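PDB 3D3Y: peptidase M16 C-terminal domain-containing protein from Enterococcus faecalis, which is of unknown function but is related to the M16 metallopeptidases and may bind a metal ion. Local coordinates for residues 325-328 and 329-332; 290-294 and 295-299. All coordinates share one frame; numbering follows the deposited sequence.

Interaction 1: residues 325-328 and 329-332; sequences NRNQ and VLRL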
ATOM      1  N   ASN A 325      18.305 -18.973  19.720  1.00 33.91           N
ATOM      2  CA  ASN A 325      19.372 -18.163  19.125  1.00 33.15           C
ATOM      3  C   ASN A 325      19.059 -16.652  19.082  1.00 32.94           C
ATOM      4  O   ASN A 325      19.771 -15.884  18.421  1.00 31.92           O
ATOM      5  CB  ASN A 325      19.703 -18.693  17.714  1.00 33.23           C
ATOM      6  CG  ASN A 325      20.287 -20.113  17.718  1.00 35.94           C
ATOM      7  OD1 ASN A 325      21.145 -20.437  18.536  1.00 40.12           O
ATOM      8  ND2 ASN A 325      19.862 -20.942  16.770  1.00 34.61           N
ATOM      9  N   ARG A 326      18.002 -16.229  19.794  1.00 32.62           N
ATOM     10  CA  ARG A 326      17.526 -14.845  19.731  1.00 32.91           C
ATOM     11  C   ARG A 326      18.647 -13.825  19.938  1.00 32.90           C
ATOM     12  O   ARG A 326      18.863 -12.935  19.094  1.00 31.69           O
ATOM     13  CB  ARG A 326      16.410 -14.614  20.751  1.00 32.88           C
ATOM     14  CG  ARG A 326      16.018 -13.142  20.958  1.00 33.14           C
ATOM     15  CD  ARG A 326      15.394 -12.869  22.360  1.00 34.61           C
ATOM     16  NE  ARG A 326      14.686 -11.574  22.387  1.00 38.29           N
ATOM     17  CZ  ARG A 326      15.241 -10.399  22.694  1.00 42.36           C
ATOM     18  NH1 ARG A 326      16.530 -10.324  23.025  1.00 43.62           N
ATOM     19  NH2 ARG A 326      14.506  -9.285  22.669  1.00 40.09           N
ATOM     20  N   ASN A 327      19.378 -13.972  21.046  1.00 33.01           N
ATOM     21  CA  ASN A 327      20.411 -12.986  21.408  1.00 33.77           C
ATOM     22  C   ASN A 327      21.574 -13.030  20.445  1.00 33.17           C
ATOM     23  O   ASN A 327      22.080 -11.988  20.036  1.00 32.30           O
ATOM     24  CB  ASN A 327      20.851 -13.153  22.869  1.00 34.86           C
ATOM     25  CG  ASN A 327      19.697 -12.925  23.849  1.00 39.18           C
ATOM     26  OD1 ASN A 327      18.915 -11.990  23.695  1.00 43.94           O
ATOM     27  ND2 ASN A 327      19.568 -13.806  24.844  1.00 45.21           N
ATOM     28  N   GLN A 328      21.989 -14.224  20.041  1.00 32.84           N
ATOM     29  CA  GLN A 328      23.063 -14.315  19.046  1.00 33.74           C
ATOM     30  C   GLN A 328      22.674 -13.730  17.681  1.00 32.81           C
ATOM     31  O   GLN A 328      23.494 -13.073  17.026  1.00 32.69           O
ATOM     32  CB  GLN A 328      23.543 -15.748  18.876  1.00 33.81           C
ATOM     33  CG  GLN A 328      24.822 -15.832  18.093  1.00 39.16           C
ATOM     34  CD  GLN A 328      25.426 -17.201  18.132  1.00 43.44           C
ATOM     35  OE1 GLN A 328      24.970 -18.084  18.879  1.00 44.69           O
ATOM     36  NE2 GLN A 328      26.467 -17.407  17.310  1.00 46.42           N
ATOM     37  N   VAL A 329      21.437 -13.961  17.244  1.00 31.24           N
ATOM     38  CA  VAL A 329      20.967 -13.343  16.016  1.00 29.78           C
ATOM     39  C   VAL A 329      20.948 -11.803  16.161  1.00 30.02           C
ATOM     40  O   VAL A 329      21.342 -11.094  15.244  1.00 29.91           O
ATOM     41  CB  VAL A 329      19.574 -13.864  15.587  1.00 30.22           C
ATOM     42  CG1 VAL A 329      19.023 -13.048  14.380  1.00 30.54           C
ATOM     43  CG2 VAL A 329      19.617 -15.378  15.221  1.00 28.88           C
ATOM     44  N   LEU A 330      20.518 -11.273  17.302  1.00 29.60           N
ATOM     45  CA  LEU A 330      20.521  -9.811  17.444  1.00 29.79           C
ATOM     46  C   LEU A 330      21.933  -9.247  17.360  1.00 30.12           C
ATOM     47  O   LEU A 330      22.145  -8.205  16.748  1.00 29.16           O
ATOM     48  CB  LEU A 330      19.869  -9.393  18.749  1.00 29.61           C
ATOM     49  CG  LEU A 330      18.382  -9.649  18.923  1.00 29.14           C
ATOM     50  CD1 LEU A 330      18.034  -9.287  20.367  1.00 28.36           C
ATOM     51  CD2 LEU A 330      17.613  -8.778  17.905  1.00 31.09           C
ATOM     52  N   ARG A 331      22.902  -9.939  17.976  1.00 31.44           N
ATOM     53  CA  ARG A 331      24.322  -9.502  17.915  1.00 32.62           C
ATOM     54  C   ARG A 331      24.870  -9.561  16.471  1.00 31.40           C
ATOM     55  O   ARG A 331      25.559  -8.640  16.027  1.00 29.83           O
ATOM     56  CB  ARG A 331      25.207 -10.309  18.882  1.00 32.78           C
ATOM     57  CG  ARG A 331      24.836 -10.077  20.379  1.00 35.50           C
ATOM     58  CD  ARG A 331      25.814 -10.790  21.376  1.00 36.84           C
ATOM     59  NE  ARG A 331      25.619 -12.245  21.481  1.00 44.49           N
ATOM     60  CZ  ARG A 331      24.859 -12.873  22.391  1.00 47.31           C
ATOM     61  NH1 ARG A 331      24.171 -12.197  23.313  1.00 50.54           N
ATOM     62  NH2 ARG A 331      24.772 -14.199  22.373  1.00 46.94           N
ATOM     63  N   LEU A 332      24.540 -10.622  15.746  1.00 30.80           N
ATOM     64  CA  LEU A 332      24.996 -10.752  14.356  1.00 31.49           C
ATOM     65  C   LEU A 332      24.450  -9.626  13.465  1.00 31.22           C
ATOM     66  O   LEU A 332      25.182  -9.077  12.659  1.00 31.51           O
ATOM     67  CB  LEU A 332      24.599 -12.114  13.772  1.00 32.22           C
ATOM     68  CG  LEU A 332      25.301 -13.362  14.337  1.00 34.74           C
ATOM     69  CD1 LEU A 332      24.654 -14.682  13.849  1.00 36.87           C
ATOM     70  CD2 LEU A 332      26.799 -13.351  14.026  1.00 38.68           C
TER
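Val329 N donates to Asn325 O at 2.8 Å, and with this bond the first turn of helix 326-341 closes. The next three amides repeat the pattern, Leu330 to Arg326, Arg331 to Asn327 and Leu332 to Gln328, each N to O distance being close to 3.0 Å. Asn325 sits at the N-cap without capping the helix through its side chain; its carbonyl starts the ladder.

Among the side chains, one polar bond stands out. Arg326 NH1 reaches Asn327 OD1 at 3.0 Å, and the oxygen lies in the guanidinium plane, at its edge. CG of Arg326 stands anti to the backbone N (chi1 169°), and from there the chain runs extended to NE, carrying the charged group out from the helix, to where it meets the Asn327 amide and the Leu330 methyl. Through its other terminal nitrogen, NH2, the same group forms a salt bridge with Glu245.

In van der Waals packing, Leu330 CD1 sits over one face of the Arg326 guanidinium, 3.2 Å from NH1. Leu330 and Val329 also make apolar contact with Leu257 of strand 255-262, so this turn rests against the sheet.

Arg331 behaves differently. A bend at chi3 (-76°) folds its guanidinium back over the backbone of the preceding turn. Asn327 O lies under the centre of the flat group, 3.7 Å from CZ, while Gln328 N sits on the same face nearer the rim, 3.6 Å from NH2. NH1 approaches Asn327 CB at 3.5 Å.

The two arginines are thus engaged in unlike ways: Arg326 by an in-plane bond to Asn327 and a salt bridge to Glu245, with a methyl on one face, and Arg331 by face contact with peptide atoms. Within this turn no hydrogen bond fixes the Arg331 guanidinium, and its orientation is probably less tightly set.

Interaction 2: residues 290-294 and 295-299; sequences LFMNV and REKEH
Leu290 O is gripped by two backbone amides: Val294 N at 2.9 Å, the ordinary helical partner, and Arg295 N at 3.2 Å, one residue further on. Phe291 O follows the wider spacing, receiving Glu296 N at 2.9 Å in an almost straight bond (177°). The turn has therefore widened to pi type here, where helix 289-295 ends. Glu298 N reaches Asn293 O only weakly, while Val294 is backbone-bonded to Leu300 further on.

On one side of this turn the Phe291 ring and the Arg295 side chain run side by side in the same direction. CD of Arg295 lies over the ring face, 3.6 Å from the ring centroid, in a CH-pi contact. The guanidinium continues past the rim, its plane 22° from that of the ring, with NH1 3.3 Å from Phe291 CE1. CG of Arg295 is anti to its own N (chi1 -179°) and the chain stays extended to NE, which keeps it along the ring. Glu296 comes beside the same phenylalanine, CG packing near CE2 and OE2 meeting that carbon obliquely at 3.3 Å.

Elsewhere on the turn Lys297 lies along Asn293. Its aliphatic chain passes over Met292 O, with CG 3.1 Å away, before NZ makes a weak bond to Asn293 OD1 at 3.4 Å. The amide end of Asn293 is tied more firmly to Lys289, whose carbonyl accepts from ND2. Farther along, Glu298 CG is close to Asn293 O.

The helical conformation is lost at Glu296, and Lys297 follows with a positive phi. A pi-type turn of this kind is a familiar way for an alpha-helix to finish, and here it turns the chain from helix 289-295 into the loop before strand 303-309.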
ATOM      1  N   LEU A 290      22.956  -9.481   5.673  1.00 30.78           N
ATOM      2  CA  LEU A 290      22.209 -10.365   6.571  1.00 31.03           C
ATOM      3  C   LEU A 290      21.958 -11.723   5.933  1.00 31.65           C
ATOM      4  O   LEU A 290      22.078 -12.766   6.607  1.00 30.76           O
ATOM      5  CB  LEU A 290      20.901  -9.712   7.033  1.00 31.30           C
ATOM      6  CG  LEU A 290      20.987  -8.372   7.796  1.00 33.52           C
ATOM      7  CD1 LEU A 290      19.602  -7.946   8.204  1.00 34.64           C
ATOM      8  CD2 LEU A 290      21.905  -8.476   9.038  1.00 31.24           C
ATOM      9  N   PHE A 291      21.623 -11.735   4.632  1.00 31.70           N
ATOM     10  CA  PHE A 291      21.467 -13.044   3.953  1.00 32.41           C
ATOM     11  C   PHE A 291      22.766 -13.823   4.033  1.00 31.64           C
ATOM     12  O   PHE A 291      22.787 -14.985   4.457  1.00 31.14           O
ATOM     13  CB  PHE A 291      21.011 -12.899   2.488  1.00 32.30           C
ATOM     14  CG  PHE A 291      20.490 -14.193   1.875  1.00 35.52           C
ATOM     15  CD1 PHE A 291      19.109 -14.411   1.709  1.00 38.07           C
ATOM     16  CD2 PHE A 291      21.382 -15.198   1.469  1.00 35.47           C
ATOM     17  CE1 PHE A 291      18.635 -15.632   1.119  1.00 38.00           C
ATOM     18  CE2 PHE A 291      20.917 -16.418   0.894  1.00 37.23           C
ATOM     19  CZ  PHE A 291      19.555 -16.625   0.717  1.00 36.73           C
HETATM   20  N   MSE A 292      23.854 -13.171   3.637  1.00 31.77           N
HETATM   21  CA  MSE A 292      25.152 -13.830   3.557  1.00 32.73           C
HETATM   22  C   MSE A 292      25.795 -14.206   4.892  1.00 33.09           C
HETATM   23  O   MSE A 292      26.571 -15.144   4.953  1.00 33.85           O
HETATM   24  CB  MSE A 292      26.135 -12.990   2.714  1.00 32.91           C
HETATM   25  CG  MSE A 292      25.685 -12.790   1.257  1.00 34.09           C
HETATM   26 SE   MSE A 292      25.481 -14.553   0.365  0.80 38.46          SE
HETATM   27  CE  MSE A 292      27.257 -15.275   0.650  1.00 37.04           C
ATOM     28  N   ASN A 293      25.487 -13.490   5.958  1.00 33.24           N
ATOM     29  CA  ASN A 293      26.190 -13.698   7.227  1.00 33.86           C
ATOM     30  C   ASN A 293      25.342 -14.288   8.341  1.00 34.26           C
ATOM     31  O   ASN A 293      25.858 -15.037   9.171  1.00 34.79           O
ATOM     32  CB  ASN A 293      26.823 -12.383   7.692  1.00 34.00           C
ATOM     33  CG  ASN A 293      27.999 -11.997   6.837  1.00 34.27           C
ATOM     34  OD1 ASN A 293      29.083 -12.529   7.015  1.00 35.69           O
ATOM     35  ND2 ASN A 293      27.777 -11.126   5.868  1.00 32.52           N
ATOM     36  N   VAL A 294      24.059 -13.953   8.384  1.00 34.71           N
ATOM     37  CA  VAL A 294      23.197 -14.530   9.427  1.00 35.06           C
ATOM     38  C   VAL A 294      22.533 -15.811   8.897  1.00 35.48           C
ATOM     39  O   VAL A 294      22.533 -16.828   9.566  1.00 35.68           O
ATOM     40  CB  VAL A 294      22.119 -13.564   9.944  1.00 35.47           C
ATOM     41  CG1 VAL A 294      21.443 -14.166  11.201  1.00 36.79           C
ATOM     42  CG2 VAL A 294      22.701 -12.182  10.237  1.00 34.71           C
ATOM     43  N   ARG A 295      21.986 -15.764   7.694  1.00 36.02           N
ATOM     44  CA  ARG A 295      21.386 -16.960   7.110  1.00 36.58           C
ATOM     45  C   ARG A 295      22.437 -17.966   6.614  1.00 37.14           C
ATOM     46  O   ARG A 295      22.484 -19.108   7.075  1.00 36.73           O
ATOM     47  CB  ARG A 295      20.457 -16.557   5.966  1.00 36.58           C
ATOM     48  CG  ARG A 295      19.774 -17.740   5.304  1.00 39.72           C
ATOM     49  CD  ARG A 295      18.932 -17.249   4.153  1.00 41.59           C
ATOM     50  NE  ARG A 295      18.253 -18.364   3.494  1.00 45.35           N
ATOM     51  CZ  ARG A 295      17.036 -18.286   2.951  1.00 45.97           C
ATOM     52  NH1 ARG A 295      16.340 -17.140   2.984  1.00 44.69           N
ATOM     53  NH2 ARG A 295      16.514 -19.360   2.390  1.00 46.72           N
ATOM     54  N   GLU A 296      23.256 -17.551   5.649  1.00 37.22           N
ATOM     55  CA  GLU A 296      24.397 -18.352   5.234  1.00 38.99           C
ATOM     56  C   GLU A 296      25.483 -18.144   6.294  1.00 39.74           C
ATOM     57  O   GLU A 296      25.347 -17.294   7.190  1.00 40.25           O
ATOM     58  CB  GLU A 296      24.913 -17.912   3.860  1.00 38.58           C
ATOM     59  CG  GLU A 296      23.816 -17.815   2.779  1.00 40.41           C
ATOM     60  CD  GLU A 296      23.467 -19.168   2.145  1.00 42.68           C
ATOM     61  OE1 GLU A 296      24.254 -20.112   2.286  1.00 45.47           O
ATOM     62  OE2 GLU A 296      22.415 -19.288   1.480  1.00 45.11           O
ATOM     63  N   LYS A 297      26.541 -18.931   6.188  1.00 40.18           N
ATOM     64  CA  LYS A 297      27.701 -18.832   7.067  1.00 40.83           C
ATOM     65  C   LYS A 297      27.396 -19.236   8.511  1.00 40.78           C
ATOM     66  O   LYS A 297      27.787 -20.325   8.921  1.00 41.21           O
ATOM     67  CB  LYS A 297      28.383 -17.464   6.937  1.00 41.12           C
ATOM     68  CG  LYS A 297      28.849 -17.204   5.495  1.00 43.17           C
ATOM     69  CD  LYS A 297      29.870 -16.094   5.410  1.00 47.81           C
ATOM     70  CE  LYS A 297      29.836 -15.429   4.048  1.00 49.05           C
ATOM     71  NZ  LYS A 297      30.283 -13.992   4.192  1.00 55.71           N
ATOM     72  N   GLU A 298      26.675 -18.404   9.262  1.00 39.39           N
ATOM     73  CA  GLU A 298      26.381 -18.752  10.656  1.00 39.39           C
ATOM     74  C   GLU A 298      25.196 -19.711  10.780  1.00 37.89           C
ATOM     75  O   GLU A 298      25.046 -20.356  11.804  1.00 37.30           O
ATOM     76  CB  GLU A 298      26.174 -17.507  11.531  1.00 39.90           C
ATOM     77  CG  GLU A 298      27.290 -16.476  11.442  1.00 44.33           C
ATOM     78  CD  GLU A 298      28.362 -16.608  12.510  1.00 51.61           C
ATOM     79  OE1 GLU A 298      28.421 -17.657  13.215  1.00 53.88           O
ATOM     80  OE2 GLU A 298      29.149 -15.630  12.639  1.00 55.38           O
ATOM     81  N   HIS A 299      24.380 -19.822   9.730  1.00 36.75           N
ATOM     82  CA  HIS A 299      23.203 -20.690   9.729  1.00 36.17           C
ATOM     83  C   HIS A 299      22.305 -20.445  10.973  1.00 35.43           C
ATOM     84  O   HIS A 299      21.812 -21.388  11.591  1.00 33.86           O
ATOM     85  CB  HIS A 299      23.594 -22.202   9.613  1.00 36.92           C
ATOM     86  CG  HIS A 299      24.617 -22.503   8.539  1.00 39.20           C
ATOM     87  ND1 HIS A 299      24.457 -22.130   7.215  1.00 42.06           N
ATOM     88  CD2 HIS A 299      25.800 -23.163   8.599  1.00 41.77           C
ATOM     89  CE1 HIS A 299      25.504 -22.536   6.513  1.00 43.14           C
ATOM     90  NE2 HIS A 299      26.335 -23.164   7.330  1.00 40.98           N
TER

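Interaction 2 comes first in the chain and interaction 1 follows after the hairpin of strands 303-309 and 314-321; their centres are 12 Å apart. They touch through aliphatic side chains: Val329 CG1 lies 4.1 Å from Val294 CG1, and Leu332 CB is 4.0 Å from Val294 CG2. Leu332 CD2 also comes within 3.6 Å of Glu298 OE2. The end of helix 289-295 thus packs against the start of helix 326-341. The centres of both contacts lie about 30 Å from the centre of the chain, at the surface of the region related to the inactive M16 domain. The side chains of Asn325 and His299 lie about 4 and 5 Å from bound 1,2-ethanediol, probably from the crystallisation liquor.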